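Local coordinates for fibronectin type III domain-containing protein (Simiduia agarivorans, PDB 6P2K) that probably hydrolyses the glucan backbone of xyloglucan, as a family 74 glycoside hydrolase whose catalytic part, built from seven-bladed beta-propellers, makes up this chain, at residues B[21-26]-B[68-73]; B[579-584]-B[597-602]; B[593-598]-B[607-612]. One frame throughout, in Å; residues are numbered along the deposited sequence.

Contact 1. Residues B[21-26]-B[68-73]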
loop_
_atom_site.group_PDB
_atom_site.type_symbol
_atom_site.label_atom_id
_atom_site.label_comp_id
_atom_site.label_asym_id
_atom_site.label_seq_id
_atom_site.Cartn_x
_atom_site.Cartn_y
_atom_site.Cartn_z
ATOM N N VAL B 21 -27.419 -9.483 44.794
ATOM C CA VAL B 21 -28.168 -10.311 45.731
ATOM C C VAL B 21 -29.381 -10.895 45.023
ATOM O O VAL B 21 -30.177 -10.156 44.431
ATOM C CB VAL B 21 -28.601 -9.508 46.970
ATOM C CG1 VAL B 21 -29.244 -10.430 47.997
ATOM C CG2 VAL B 21 -27.410 -8.775 47.570
ATOM N N ALA B 22 -29.534 -12.213 45.108
ATOM C CA ALA B 22 -30.675 -12.879 44.503
ATOM C C ALA B 22 -31.883 -12.830 45.428
ATOM O O ALA B 22 -31.758 -12.955 46.651
ATOM C CB ALA B 22 -30.334 -14.331 44.170
ATOM N N ASP B 23 -33.054 -12.635 44.835
ATOM C CA ASP B 23 -34.323 -12.733 45.541
ATOM C C ASP B 23 -34.621 -14.213 45.753
ATOM O O ASP B 23 -34.840 -14.947 44.779
ATOM C CB ASP B 23 -35.437 -12.044 44.743
ATOM C CG ASP B 23 -36.768 -11.992 45.485
ATOM O OD1 ASP B 23 -36.982 -12.783 46.430
ATOM O OD2 ASP B 23 -37.616 -11.157 45.107
ATOM N N PRO B 24 -34.631 -14.692 47.000
ATOM C CA PRO B 24 -34.927 -16.114 47.229
ATOM C C PRO B 24 -36.347 -16.504 46.855
ATOM O O PRO B 24 -36.610 -17.698 46.657
ATOM C CB PRO B 24 -34.679 -16.285 48.734
ATOM C CG PRO B 24 -34.921 -14.928 49.303
ATOM C CD PRO B 24 -34.425 -13.958 48.261
ATOM N N ASN B 25 -37.264 -15.541 46.741
ATOM C CA ASN B 25 -38.651 -15.851 46.421
ATOM C C ASN B 25 -38.903 -15.985 44.925
ATOM O O ASN B 25 -39.862 -16.659 44.534
ATOM C CB ASN B 25 -39.580 -14.774 46.985
ATOM C CG ASN B 25 -39.334 -14.499 48.453
ATOM O OD1 ASN B 25 -39.681 -15.307 49.312
ATOM N ND2 ASN B 25 -38.736 -13.350 48.749
ATOM N N GLN B 26 -38.077 -15.365 44.084
ATOM C CA GLN B 26 -38.332 -15.306 42.648
ATOM C C GLN B 26 -37.034 -15.577 41.902
ATOM O O GLN B 26 -36.098 -14.775 41.981
ATOM C CB GLN B 26 -38.890 -13.944 42.242
ATOM C CG GLN B 26 -40.136 -13.490 42.962
ATOM C CD GLN B 26 -40.516 -12.089 42.547
ATOM O OE1 GLN B 26 -41.482 -11.884 41.813
ATOM N NE2 GLN B 26 -39.736 -11.110 42.995
ATOM N N GLY B 68 -40.442 -14.984 51.917
ATOM C CA GLY B 68 -41.885 -15.052 51.912
ATOM C C GLY B 68 -42.594 -13.777 51.511
ATOM O O GLY B 68 -43.830 -13.778 51.431
ATOM N N ASN B 69 -41.864 -12.689 51.259
ATOM C CA ASN B 69 -42.494 -11.428 50.865
ATOM C C ASN B 69 -41.475 -10.657 50.023
ATOM O O ASN B 69 -40.734 -9.815 50.538
ATOM C CB ASN B 69 -42.955 -10.628 52.074
ATOM C CG ASN B 69 -43.518 -9.267 51.701
ATOM O OD1 ASN B 69 -43.822 -9.001 50.537
ATOM N ND2 ASN B 69 -43.659 -8.397 52.692
ATOM N N SER B 70 -41.459 -10.945 48.722
ATOM C CA SER B 70 -40.529 -10.291 47.807
ATOM C C SER B 70 -40.806 -8.802 47.629
ATOM O O SER B 70 -40.073 -8.141 46.885
ATOM C CB SER B 70 -40.555 -10.991 46.446
ATOM O OG SER B 70 -41.860 -11.005 45.897
ATOM N N ASN B 71 -41.833 -8.258 48.280
ATOM C CA ASN B 71 -42.115 -6.830 48.208
ATOM C C ASN B 71 -41.479 -6.036 49.343
ATOM O O ASN B 71 -41.440 -4.804 49.265
ATOM C CB ASN B 71 -43.628 -6.588 48.198
ATOM C CG ASN B 71 -44.262 -6.917 46.857
ATOM O OD1 ASN B 71 -43.686 -6.650 45.801
ATOM N ND2 ASN B 71 -45.455 -7.501 46.893
ATOM N N LYS B 72 -40.983 -6.699 50.386
ATOM C CA LYS B 72 -40.320 -6.029 51.501
ATOM C C LYS B 72 -38.816 -6.229 51.353
ATOM O O LYS B 72 -38.321 -7.356 51.452
ATOM C CB LYS B 72 -40.821 -6.562 52.839
ATOM C CG LYS B 72 -40.340 -5.754 54.032
ATOM C CD LYS B 72 -41.365 -5.736 55.161
ATOM C CE LYS B 72 -41.269 -6.984 56.023
ATOM N NZ LYS B 72 -42.158 -6.894 57.214
ATOM N N ILE B 73 -38.093 -5.136 51.117
ATOM C CA ILE B 73 -36.667 -5.175 50.817
ATOM C C ILE B 73 -35.940 -4.226 51.759
ATOM O O ILE B 73 -36.384 -3.092 51.969
ATOM C CB ILE B 73 -36.390 -4.792 49.351
ATOM C CG1 ILE B 73 -36.992 -5.836 48.416
ATOM C CG2 ILE B 73 -34.898 -4.633 49.100
ATOM C CD1 ILE B 73 -37.398 -5.271 47.089
HETATM O O HOH W 1 -38.361 -8.588 45.081
#
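The backbones of Asn25 and Ser70 come nearest here, with CA atoms 6.0 Å apart, each in a turn that leaves one strand of a blade and leads to the next. Two such turns, from successive blades, can be joined by a few polar side chains, and Asn25 makes the direct hydrogen bond between them. Its OD1 accepts the backbone N of Gly68 at 2.7 Å, with an N-H...O angle of 153° and the donor tilted modestly from the carbonyl plane. The other end of the amide is held too: ND2 donates to Asp23 OD1 at 3.0 Å and to Thr66 O, which fixes the rotation of the group. Asp23 is the organiser behind it, and its CG stands anti to the backbone N (chi1 -175°). OD1 takes the Asn25 backbone N from above the carboxylate plane, forming an Asx turn, and takes ND2 on its syn lone pair. OD2 receives Gln26 NE2 at 3.0 Å, again from above the plane, although the oxygen lies in the plane of the Gln26 amide. Ser70 fits into this polar patch through its CB, 3.2 Å from Asp23 OD2 and 3.5 Å from Gln26 NE2. A water bridges Asp23 OD2 and Ser70 O. On the 68-73 side, a type I turn from Asn69 to Lys72 leads into strand 72-77. Val65 of strand 60-66 touches Asp23, Pro24 and Asn25, while Trp345 and Thr342 bond to the carbonyl oxygens of Asp23 and Pro24.

Contact 2. Residues B[579-584]-B[597-602]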
loop_
_atom_site.group_PDB
_atom_site.type_symbol
_atom_site.label_atom_id
_atom_site.label_comp_id
_atom_site.label_asym_id
_atom_site.label_seq_id
_atom_site.Cartn_x
_atom_site.Cartn_y
_atom_site.Cartn_z
ATOM N N ASN B 579 -11.834 35.599 18.484
ATOM C CA ASN B 579 -10.510 36.216 18.480
ATOM C C ASN B 579 -9.511 35.202 19.032
ATOM O O ASN B 579 -9.449 34.979 20.246
ATOM C CB ASN B 579 -10.513 37.506 19.293
ATOM C CG ASN B 579 -9.225 38.295 19.151
ATOM O OD1 ASN B 579 -8.239 37.808 18.594
ATOM N ND2 ASN B 579 -9.225 39.523 19.659
ATOM N N GLU B 580 -8.715 34.597 18.145
ATOM C CA GLU B 580 -7.788 33.567 18.599
ATOM C C GLU B 580 -6.632 34.128 19.416
ATOM O O GLU B 580 -5.864 33.342 19.980
ATOM C CB GLU B 580 -7.261 32.755 17.409
ATOM C CG GLU B 580 -6.320 33.485 16.468
ATOM C CD GLU B 580 -5.850 32.591 15.324
ATOM O OE1 GLU B 580 -6.309 32.793 14.179
ATOM O OE2 GLU B 580 -5.029 31.680 15.570
ATOM N N LYS B 581 -6.502 35.452 19.518
ATOM C CA LYS B 581 -5.484 36.075 20.357
ATOM C C LYS B 581 -5.919 36.255 21.806
ATOM O O LYS B 581 -5.154 36.818 22.595
ATOM C CB LYS B 581 -5.083 37.445 19.800
ATOM C CG LYS B 581 -4.505 37.438 18.399
ATOM C CD LYS B 581 -4.200 38.859 17.961
ATOM C CE LYS B 581 -3.051 38.910 16.976
ATOM N NZ LYS B 581 -3.518 38.712 15.579
ATOM N N VAL B 582 -7.121 35.819 22.177
ATOM C CA VAL B 582 -7.636 35.994 23.530
ATOM C C VAL B 582 -8.075 34.639 24.060
ATOM O O VAL B 582 -8.738 33.874 23.350
ATOM C CB VAL B 582 -8.805 37.000 23.578
ATOM C CG1 VAL B 582 -9.400 37.058 24.975
ATOM C CG2 VAL B 582 -8.330 38.380 23.149
ATOM N N VAL B 583 -7.700 34.339 25.302
ATOM C CA VAL B 583 -8.055 33.084 25.952
ATOM C C VAL B 583 -8.354 33.360 27.420
ATOM O O VAL B 583 -7.694 34.189 28.056
ATOM C CB VAL B 583 -6.936 32.029 25.795
ATOM C CG1 VAL B 583 -5.668 32.462 26.521
ATOM C CG2 VAL B 583 -7.403 30.669 26.289
ATOM N N PHE B 584 -9.370 32.681 27.946
ATOM C CA PHE B 584 -9.707 32.723 29.360
ATOM C C PHE B 584 -9.520 31.336 29.961
ATOM O O PHE B 584 -9.536 30.327 29.253
ATOM C CB PHE B 584 -11.155 33.182 29.595
ATOM C CG PHE B 584 -11.532 34.437 28.861
ATOM C CD1 PHE B 584 -12.011 34.379 27.561
ATOM C CD2 PHE B 584 -11.431 35.672 29.478
ATOM C CE1 PHE B 584 -12.370 35.532 26.884
ATOM C CE2 PHE B 584 -11.784 36.830 28.806
ATOM C CZ PHE B 584 -12.255 36.758 27.507
ATOM N N GLY B 597 -5.821 35.968 28.993
ATOM C CA GLY B 597 -4.565 36.159 28.285
ATOM C C GLY B 597 -4.818 36.785 26.926
ATOM O O GLY B 597 -5.790 36.442 26.247
ATOM N N GLU B 598 -3.937 37.705 26.537
ATOM C CA GLU B 598 -4.057 38.417 25.272
ATOM C C GLU B 598 -2.715 38.394 24.559
ATOM O O GLU B 598 -1.710 38.860 25.108
ATOM C CB GLU B 598 -4.522 39.859 25.493
ATOM C CG GLU B 598 -4.762 40.630 24.209
ATOM C CD GLU B 598 -5.149 42.073 24.467
ATOM O OE1 GLU B 598 -4.258 42.950 24.427
ATOM O OE2 GLU B 598 -6.345 42.327 24.717
ATOM N N GLN B 599 -2.701 37.859 23.341
ATOM C CA GLN B 599 -1.493 37.845 22.530
ATOM C C GLN B 599 -1.269 39.215 21.905
ATOM O O GLN B 599 -2.205 39.841 21.400
ATOM C CB GLN B 599 -1.597 36.778 21.441
ATOM C CG GLN B 599 -0.334 36.588 20.628
ATOM C CD GLN B 599 -0.414 35.377 19.716
ATOM O OE1 GLN B 599 -1.467 35.079 19.153
ATOM N NE2 GLN B 599 0.701 34.670 19.570
ATOM N N GLN B 600 -0.023 39.681 21.945
ATOM C CA GLN B 600 0.336 41.001 21.454
ATOM C C GLN B 600 0.841 40.915 20.013
ATOM O O GLN B 600 0.816 39.856 19.377
ATOM C CB GLN B 600 1.383 41.640 22.370
ATOM C CG GLN B 600 1.009 41.654 23.840
ATOM C CD GLN B 600 -0.297 42.375 24.102
ATOM O OE1 GLN B 600 -1.129 41.907 24.881
ATOM N NE2 GLN B 600 -0.487 43.520 23.454
ATOM N N ASN B 601 1.312 42.050 19.492
ATOM C CA ASN B 601 1.846 42.090 18.133
ATOM C C ASN B 601 3.106 41.246 18.012
ATOM O O ASN B 601 3.232 40.425 17.094
ATOM C CB ASN B 601 2.129 43.538 17.733
ATOM C CG ASN B 601 0.869 44.310 17.402
ATOM O OD1 ASN B 601 -0.018 43.801 16.713
ATOM N ND2 ASN B 601 0.780 45.542 17.891
ATOM N N ASP B 602 4.051 41.428 18.939
ATOM C CA ASP B 602 5.315 40.705 18.906
ATOM C C ASP B 602 5.150 39.199 19.074
ATOM O O ASP B 602 6.141 38.470 18.949
ATOM C CB ASP B 602 6.246 41.241 19.995
ATOM C CG ASP B 602 5.594 41.257 21.368
ATOM O OD1 ASP B 602 4.447 40.773 21.496
ATOM O OD2 ASP B 602 6.227 41.760 22.321
HETATM O O HOH W 2 -3.161 33.068 19.242
#
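Lys581 holds CG beside its backbone N (chi1 -60°), whereas Gln599 sends CG anti to its own N (chi1 -174°), and the two side chains cross at about a right angle. They do so at the open end of a beta hairpin, strands 582-588 and 593-599, in one blade sheet of the propeller. Lys581 CB lies 3.9 Å from Gln599 CB, and Lys581 CG also touches Gln599 OE1. Beneath them the ladder is regular: Gln599 N donates to Lys581 O at 2.8 Å, in the carbonyl plane, and Val583 and Gly597 exchange two bonds as a hydrogen-bonded pair. The shorter of these, Gly597 N to Val583 O at 2.7 Å, is almost straight at 177°. Between these links, Val582 and Glu598 form a non-hydrogen-bonded pair, flanked by CA-H...O contacts from Val582 CA to Gly597 O and from Glu598 CA to Lys581 O. An Asx turn at Asn579, inside a type I turn, leads into strand 582-588. Val583 packs on Trp605 and Phe607 of strand 605-615, beyond 593-599, and its side chain is about 9 Å from that of the zinc ligand Asp513. At the hairpin's open end, a water donates to both Glu580 O and Gln599 OE1, 2.6 Å from the latter.

Contact 3. Residues B[593-598]-B[607-612]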
loop_
_atom_site.group_PDB
_atom_site.type_symbol
_atom_site.label_atom_id
_atom_site.label_comp_id
_atom_site.label_asym_id
_atom_site.label_seq_id
_atom_site.Cartn_x
_atom_site.Cartn_y
_atom_site.Cartn_z
ATOM N N GLY B 593 -9.018 32.078 40.235
ATOM C CA GLY B 593 -9.978 32.963 39.614
ATOM C C GLY B 593 -10.001 32.803 38.112
ATOM O O GLY B 593 -9.330 31.949 37.534
ATOM N N VAL B 594 -10.807 33.646 37.475
ATOM C CA VAL B 594 -10.853 33.699 36.017
ATOM C C VAL B 594 -9.707 34.576 35.530
ATOM O O VAL B 594 -9.583 35.737 35.931
ATOM C CB VAL B 594 -12.205 34.225 35.516
ATOM C CG1 VAL B 594 -12.224 34.255 33.994
ATOM C CG2 VAL B 594 -13.340 33.366 36.051
ATOM N N TRP B 595 -8.858 34.015 34.678
ATOM C CA TRP B 595 -7.729 34.726 34.104
ATOM C C TRP B 595 -7.980 34.966 32.620
ATOM O O TRP B 595 -8.699 34.206 31.966
ATOM C CB TRP B 595 -6.432 33.931 34.298
ATOM C CG TRP B 595 -5.824 34.090 35.655
ATOM C CD1 TRP B 595 -6.316 33.615 36.835
ATOM C CD2 TRP B 595 -4.598 34.764 35.971
ATOM N NE1 TRP B 595 -5.474 33.956 37.869
ATOM C CE2 TRP B 595 -4.413 34.661 37.366
ATOM C CE3 TRP B 595 -3.639 35.441 35.210
ATOM C CZ2 TRP B 595 -3.313 35.219 38.017
ATOM C CZ3 TRP B 595 -2.546 35.993 35.857
ATOM C CH2 TRP B 595 -2.391 35.877 37.247
ATOM N N ARG B 596 -7.384 36.031 32.091
ATOM C CA ARG B 596 -7.512 36.365 30.679
ATOM C C ARG B 596 -6.135 36.635 30.097
ATOM O O ARG B 596 -5.370 37.432 30.650
ATOM C CB ARG B 596 -8.413 37.580 30.475
ATOM C CG ARG B 596 -8.479 38.075 29.040
ATOM C CD ARG B 596 -9.159 39.437 29.001
ATOM N NE ARG B 596 -9.355 39.961 27.653
ATOM C CZ ARG B 596 -8.458 40.687 26.991
ATOM N NH1 ARG B 596 -7.286 40.971 27.546
ATOM N NH2 ARG B 596 -8.733 41.130 25.772
ATOM N N GLY B 597 -5.821 35.968 28.993
ATOM C CA GLY B 597 -4.565 36.159 28.285
ATOM C C GLY B 597 -4.818 36.785 26.926
ATOM O O GLY B 597 -5.790 36.442 26.247
ATOM N N GLU B 598 -3.937 37.705 26.537
ATOM C CA GLU B 598 -4.057 38.417 25.272
ATOM C C GLU B 598 -2.715 38.394 24.559
ATOM O O GLU B 598 -1.710 38.860 25.108
ATOM C CB GLU B 598 -4.522 39.859 25.493
ATOM C CG GLU B 598 -4.762 40.630 24.209
ATOM C CD GLU B 598 -5.149 42.073 24.467
ATOM O OE1 GLU B 598 -4.258 42.950 24.427
ATOM O OE2 GLU B 598 -6.345 42.327 24.717
ATOM N N PHE B 607 -1.092 38.076 30.592
ATOM C CA PHE B 607 -2.187 37.443 31.311
ATOM C C PHE B 607 -2.489 38.224 32.578
ATOM O O PHE B 607 -1.586 38.788 33.206
ATOM C CB PHE B 607 -1.855 35.995 31.688
ATOM C CG PHE B 607 -2.056 35.011 30.574
ATOM C CD1 PHE B 607 -1.174 34.960 29.506
ATOM C CD2 PHE B 607 -3.120 34.125 30.603
ATOM C CE1 PHE B 607 -1.359 34.052 28.479
ATOM C CE2 PHE B 607 -3.309 33.210 29.577
ATOM C CZ PHE B 607 -2.426 33.176 28.515
ATOM N N ALA B 608 -3.764 38.239 32.960
ATOM C CA ALA B 608 -4.176 38.902 34.187
ATOM C C ALA B 608 -5.446 38.253 34.711
ATOM O O ALA B 608 -6.260 37.729 33.944
ATOM C CB ALA B 608 -4.399 40.405 33.976
ATOM N N GLN B 609 -5.594 38.282 36.032
ATOM C CA GLN B 609 -6.835 37.864 36.663
ATOM C C GLN B 609 -7.912 38.914 36.414
ATOM O O GLN B 609 -7.659 40.115 36.522
ATOM C CB GLN B 609 -6.612 37.665 38.163
ATOM C CG GLN B 609 -7.828 37.204 38.952
ATOM C CD GLN B 609 -7.662 37.440 40.445
ATOM O OE1 GLN B 609 -7.608 38.581 40.892
ATOM N NE2 GLN B 609 -7.567 36.363 41.216
ATOM N N VAL B 610 -9.114 38.462 36.057
ATOM C CA VAL B 610 -10.240 39.364 35.833
ATOM C C VAL B 610 -11.421 39.066 36.743
ATOM O O VAL B 610 -12.404 39.812 36.725
ATOM C CB VAL B 610 -10.690 39.363 34.357
ATOM C CG1 VAL B 610 -9.582 39.904 33.464
ATOM C CG2 VAL B 610 -11.110 37.969 33.919
ATOM N N LEU B 611 -11.355 38.000 37.537
ATOM C CA LEU B 611 -12.361 37.735 38.557
ATOM C C LEU B 611 -11.685 37.019 39.716
ATOM O O LEU B 611 -11.028 35.996 39.513
ATOM C CB LEU B 611 -13.515 36.886 38.006
ATOM C CG LEU B 611 -14.673 36.670 38.988
ATOM C CD1 LEU B 611 -15.429 37.974 39.235
ATOM C CD2 LEU B 611 -15.616 35.582 38.503
ATOM N N ALA B 612 -11.847 37.554 40.924
ATOM C CA ALA B 612 -11.252 36.947 42.114
ATOM C C ALA B 612 -12.180 35.853 42.646
ATOM O O ALA B 612 -12.739 35.933 43.741
ATOM C CB ALA B 612 -10.971 38.008 43.171
#
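Trp595 lies with one face of its indole under Gln609 N of the paired strand; its CG stands anti to the carbonyl carbon, beside the backbone N (chi1 -81°). Starting from the main chain, CB is 3.8 Å from Ala608 O, and CG meets Gln609 CA. CD2 comes to Gln609 N, and CE3 lies 3.4 Å from Ala608 C while also touching Phe607 CB. Farther out, CZ3 reaches Ala608 CA at 3.7 Å, and CH2, the far corner, is nearest Gln609 N. CE2, NE1 and CZ2 sit by Gln609 CB, which makes a CH-pi contact over the five-membered ring; NE1 itself donates to Val591 O. Trp595 also meets the Phe585 ring, and its side chain is about 6 Å from that of Asp566, which binds zinc with Glu559 and Asp562. A second CH-pi contact follows along the strand: Gly597, with no side chain, lets the Phe607 ring lie directly on its CA, 3.4 Å from the ring centre. At the other end, Val594 O accepts both Val610 N at 2.8 Å and Leu611 N at 3.3 Å, and Val610 CG2 packs on Val594 CG1. Val610 and Leu611 both facing Val594 make a classic beta bulge, here within an antiparallel propeller blade.

From the N terminus, contact 1 comes first: it closes a loop of 41 residues and joins turns of two successive four-stranded sheets, so it ties blade to blade. Far along the chain, 579-584 and 597-602 close the hairpin of contact 2, and 593-598 and 607-612 close that of contact 3. These two neither stand apart nor nest; they overlap on Gly597 and Glu598, sharing strand 593-599 as the middle of a three-strand meander within one sheet. There they touch directly, Phe584 CE2 lying 3.5 Å from Arg596 CG. Contact 1 lies on the opposite side of the chain's centre, its centre about 64 and 58 Å from those of contacts 2 and 3.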